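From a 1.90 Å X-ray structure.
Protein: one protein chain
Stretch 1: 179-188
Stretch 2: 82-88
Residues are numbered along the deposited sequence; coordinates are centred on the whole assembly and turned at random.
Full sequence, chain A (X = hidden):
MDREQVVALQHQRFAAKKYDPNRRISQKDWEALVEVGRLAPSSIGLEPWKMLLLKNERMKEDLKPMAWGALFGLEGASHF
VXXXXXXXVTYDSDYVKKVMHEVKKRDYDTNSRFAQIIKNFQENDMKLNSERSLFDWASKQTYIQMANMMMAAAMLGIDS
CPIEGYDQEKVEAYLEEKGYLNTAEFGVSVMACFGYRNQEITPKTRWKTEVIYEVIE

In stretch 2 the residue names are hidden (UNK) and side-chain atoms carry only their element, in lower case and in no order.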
# COMPACT_ATOMS: atom_id res chain seq x y z
N GLY A 179 -10.69 24.12 -6.85
CA GLY A 179 -10.28 23.78 -8.19
C GLY A 179 -9.08 22.86 -8.28
O GLY A 179 -8.37 22.89 -9.27
N TYR A 180 -8.85 22.04 -7.25
CA TYR A 180 -7.70 21.12 -7.24
C TYR A 180 -8.15 19.65 -7.25
O TYR A 180 -7.33 18.74 -7.09
CB TYR A 180 -6.77 21.40 -6.05
CG TYR A 180 -5.98 22.68 -6.21
CD1 TYR A 180 -4.77 22.67 -6.90
CD2 TYR A 180 -6.44 23.88 -5.69
CE1 TYR A 180 -4.04 23.81 -7.06
CE2 TYR A 180 -5.70 25.06 -5.87
CZ TYR A 180 -4.51 24.99 -6.56
OH TYR A 180 -3.72 26.08 -6.77
N LEU A 181 -9.44 19.43 -7.47
CA LEU A 181 -9.96 18.09 -7.59
C LEU A 181 -11.08 18.09 -8.60
O LEU A 181 -12.13 18.75 -8.40
CB LEU A 181 -10.52 17.60 -6.26
CG LEU A 181 -11.03 16.15 -6.27
CD1 LEU A 181 -9.87 15.19 -6.54
CD2 LEU A 181 -11.68 15.85 -4.95
N ASN A 182 -10.89 17.34 -9.66
CA ASN A 182 -11.99 17.03 -10.56
C ASN A 182 -12.57 15.70 -10.10
O ASN A 182 -11.96 14.66 -10.32
CB ASN A 182 -11.45 16.96 -11.99
CG ASN A 182 -12.51 16.54 -13.00
OD1 ASN A 182 -13.42 15.77 -12.70
ND2 ASN A 182 -12.37 17.03 -14.22
N THR A 183 -13.74 15.74 -9.45
CA THR A 183 -14.34 14.57 -8.81
C THR A 183 -14.88 13.49 -9.77
O THR A 183 -15.20 12.37 -9.36
CB THR A 183 -15.44 14.99 -7.81
OG1 THR A 183 -16.52 15.62 -8.49
CG2 THR A 183 -14.86 15.93 -6.74
N ALA A 184 -14.94 13.83 -11.06
CA ALA A 184 -15.30 12.87 -12.10
C ALA A 184 -14.11 11.93 -12.36
O ALA A 184 -14.31 10.72 -12.64
CB ALA A 184 -15.65 13.61 -13.38
N GLU A 185 -12.90 12.49 -12.26
CA GLU A 185 -11.65 11.84 -12.64
C GLU A 185 -10.90 11.22 -11.45
O GLU A 185 -10.18 10.25 -11.64
CB GLU A 185 -10.70 12.85 -13.27
CG GLU A 185 -11.16 13.43 -14.60
CD GLU A 185 -11.19 12.38 -15.67
OE1 GLU A 185 -10.16 11.68 -15.86
OE2 GLU A 185 -12.25 12.23 -16.32
N PHE A 186 -11.02 11.84 -10.27
CA PHE A 186 -10.23 11.46 -9.07
C PHE A 186 -11.10 11.46 -7.83
O PHE A 186 -12.09 12.19 -7.74
CB PHE A 186 -9.12 12.49 -8.78
CG PHE A 186 -8.02 12.50 -9.79
CD1 PHE A 186 -6.95 11.64 -9.66
CD2 PHE A 186 -8.01 13.43 -10.83
CE1 PHE A 186 -5.91 11.66 -10.57
CE2 PHE A 186 -6.97 13.45 -11.76
CZ PHE A 186 -5.92 12.58 -11.61
N GLY A 187 -10.64 10.72 -6.83
CA GLY A 187 -11.16 10.86 -5.47
C GLY A 187 -9.96 10.95 -4.54
O GLY A 187 -8.83 10.57 -4.91
N VAL A 188 -10.17 11.47 -3.34
CA VAL A 188 -9.07 11.44 -2.36
C VAL A 188 -8.91 10.02 -1.84
O VAL A 188 -9.90 9.36 -1.48
CB VAL A 188 -9.34 12.42 -1.18
CG1 VAL A 188 -8.28 12.27 -0.07
CG2 VAL A 188 -9.37 13.90 -1.70
N UNK A 82 -1.64 14.94 -0.15
CA UNK A 82 -2.94 14.31 -0.34
C UNK A 82 -2.80 13.44 -1.58
O UNK A 82 -2.52 13.95 -2.71
c UNK A 82 -5.07 17.58 0.54
c UNK A 82 -4.07 15.35 -0.55
c UNK A 82 -5.41 14.63 -0.85
c UNK A 82 -4.15 16.28 0.69
N UNK A 83 -2.96 12.13 -1.37
CA UNK A 83 -2.86 11.16 -2.47
C UNK A 83 -4.23 11.00 -3.12
O UNK A 83 -5.18 10.65 -2.43
c UNK A 83 0.13 9.52 -2.11
c UNK A 83 -0.85 10.28 -0.02
c UNK A 83 -1.01 9.87 -1.34
c UNK A 83 -2.40 9.79 -1.95
c UNK A 83 1.57 10.02 -0.21
o UNK A 83 2.83 10.10 0.32
c UNK A 83 0.47 10.36 0.56
c UNK A 83 1.42 9.62 -1.56
N UNK A 84 -4.32 11.29 -4.41
CA UNK A 84 -5.53 11.05 -5.19
C UNK A 84 -5.37 9.78 -6.01
O UNK A 84 -4.25 9.42 -6.42
c UNK A 84 -6.01 14.60 -6.83
c UNK A 84 -5.84 12.22 -6.13
c UNK A 84 -6.74 13.90 -4.43
c UNK A 84 -5.77 13.67 -5.61
N UNK A 85 -6.48 9.08 -6.19
CA UNK A 85 -6.57 7.87 -7.01
C UNK A 85 -7.62 8.12 -8.10
O UNK A 85 -8.62 8.86 -7.89
c UNK A 85 -6.95 6.70 -6.15
N UNK A 86 -7.34 7.63 -9.30
CA UNK A 86 -8.28 7.84 -10.40
C UNK A 86 -9.50 6.92 -10.32
O UNK A 86 -9.42 5.77 -9.86
c UNK A 86 -6.67 8.81 -12.11
c UNK A 86 -5.50 10.83 -14.42
n UNK A 86 -5.15 9.70 -13.82
c UNK A 86 -6.08 8.61 -13.49
n UNK A 86 -4.57 11.75 -14.69
c UNK A 86 -7.56 7.64 -11.73
n UNK A 86 -6.77 11.05 -14.74
N UNK A 87 -10.62 7.46 -10.77
CA UNK A 87 -11.88 6.76 -10.85
C UNK A 87 -12.06 6.18 -12.24
O UNK A 87 -11.60 6.77 -13.23
c UNK A 87 -13.00 7.79 -10.63
c UNK A 87 -14.14 9.24 -9.00
n UNK A 87 -15.25 10.55 -7.18
c UNK A 87 -14.23 9.52 -7.49
c UNK A 87 -13.01 8.33 -9.22
N UNK A 88 -12.77 5.05 -12.29
CA UNK A 88 -13.24 4.43 -13.54
C UNK A 88 -12.08 4.01 -14.44
O UNK A 88 -12.13 4.22 -15.65
O HOH W 1 -9.33 9.71 -14.22
O HOH W 2 -13.20 8.90 -14.56

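Position 82 carries four side-chain carbons, forked at the first, with one arm two carbons long, and one of these carbons meets Val188. Beta-branching with an extended arm identifies Ile82. Its CG2 lies 3.8 Å from CG1 of Val188, an apolar contact.

At position 83 one carbon leads to a six-carbon ring bearing a single oxygen, the pattern of a tyrosine. The end of the Tyr83 side chain leads away from stretch 1, and the ring takes no part in the contact.

Position 84 again has four carbons, but the fork comes at the second, and its CB packs 3.7 Å from CD1 of Phe186. This is Leu84. Both of its methyls reach CD1 of Leu181, with CD1 at 3.9 Å and CD2 at 4.0 Å; CD1 also sits over one face of the Phe186 ring, and CD2 is 3.8 Å from CG2 of Val188.

A single carbon at position 85 defines Ala85. The backbone does the work here: Ala85 N donates to Gly187 O at 3.1 Å, and Gly187 N donates to Ala85 O at 2.9 Å, both nearly straight, forming the hydrogen-bonded pair of the antiparallel ladder.

Position 86 extends three carbons to a nitrogen, then to a carbon carrying two more nitrogens; the chain passes the Phe186 ring and its end approaches Glu185. This guanidinium marks Arg86. Its CG approaches CE1 of Phe186 to 3.3 Å, and CZ of the Phe186 ring lies over one face of the guanidinium. Near the guanidinium plane, NH1 makes a long salt bridge of 3.6 Å to OE1 of Glu185. Water 1 supports this pairing, accepting from Arg86 NH1 and donating to both OE1 and O of Glu185.

Four carbons in a row end in a nitrogen that reaches the Thr183 carbonyl, making position 87 a lysine. The extended chain of Lys87 carries NZ to Thr183 O, a hydrogen bond of 2.8 Å, while its backbone N donates to Glu185 O at 3.0 Å. An ideal CB on Gly187 would come within 3.2 Å of Lys87 CE, so the bare glycine leaves room for this chain to pass.

Position 88 has no side-chain atoms and a positive phi, which favours glycine; Gly88 makes no contact with stretch 1.

The contact thus joins a short antiparallel ladder to side-chain packing. Backbone bonds set the register, placing Phe186 beside Arg86 on the same face of the sheet. Leu84 gathers Leu181, Phe186 and Val188 into an apolar cluster, while Lys87 extends the polar attachment beyond the strand to the Thr183 carbonyl.

Stretch 2 82-88: IYLARKG
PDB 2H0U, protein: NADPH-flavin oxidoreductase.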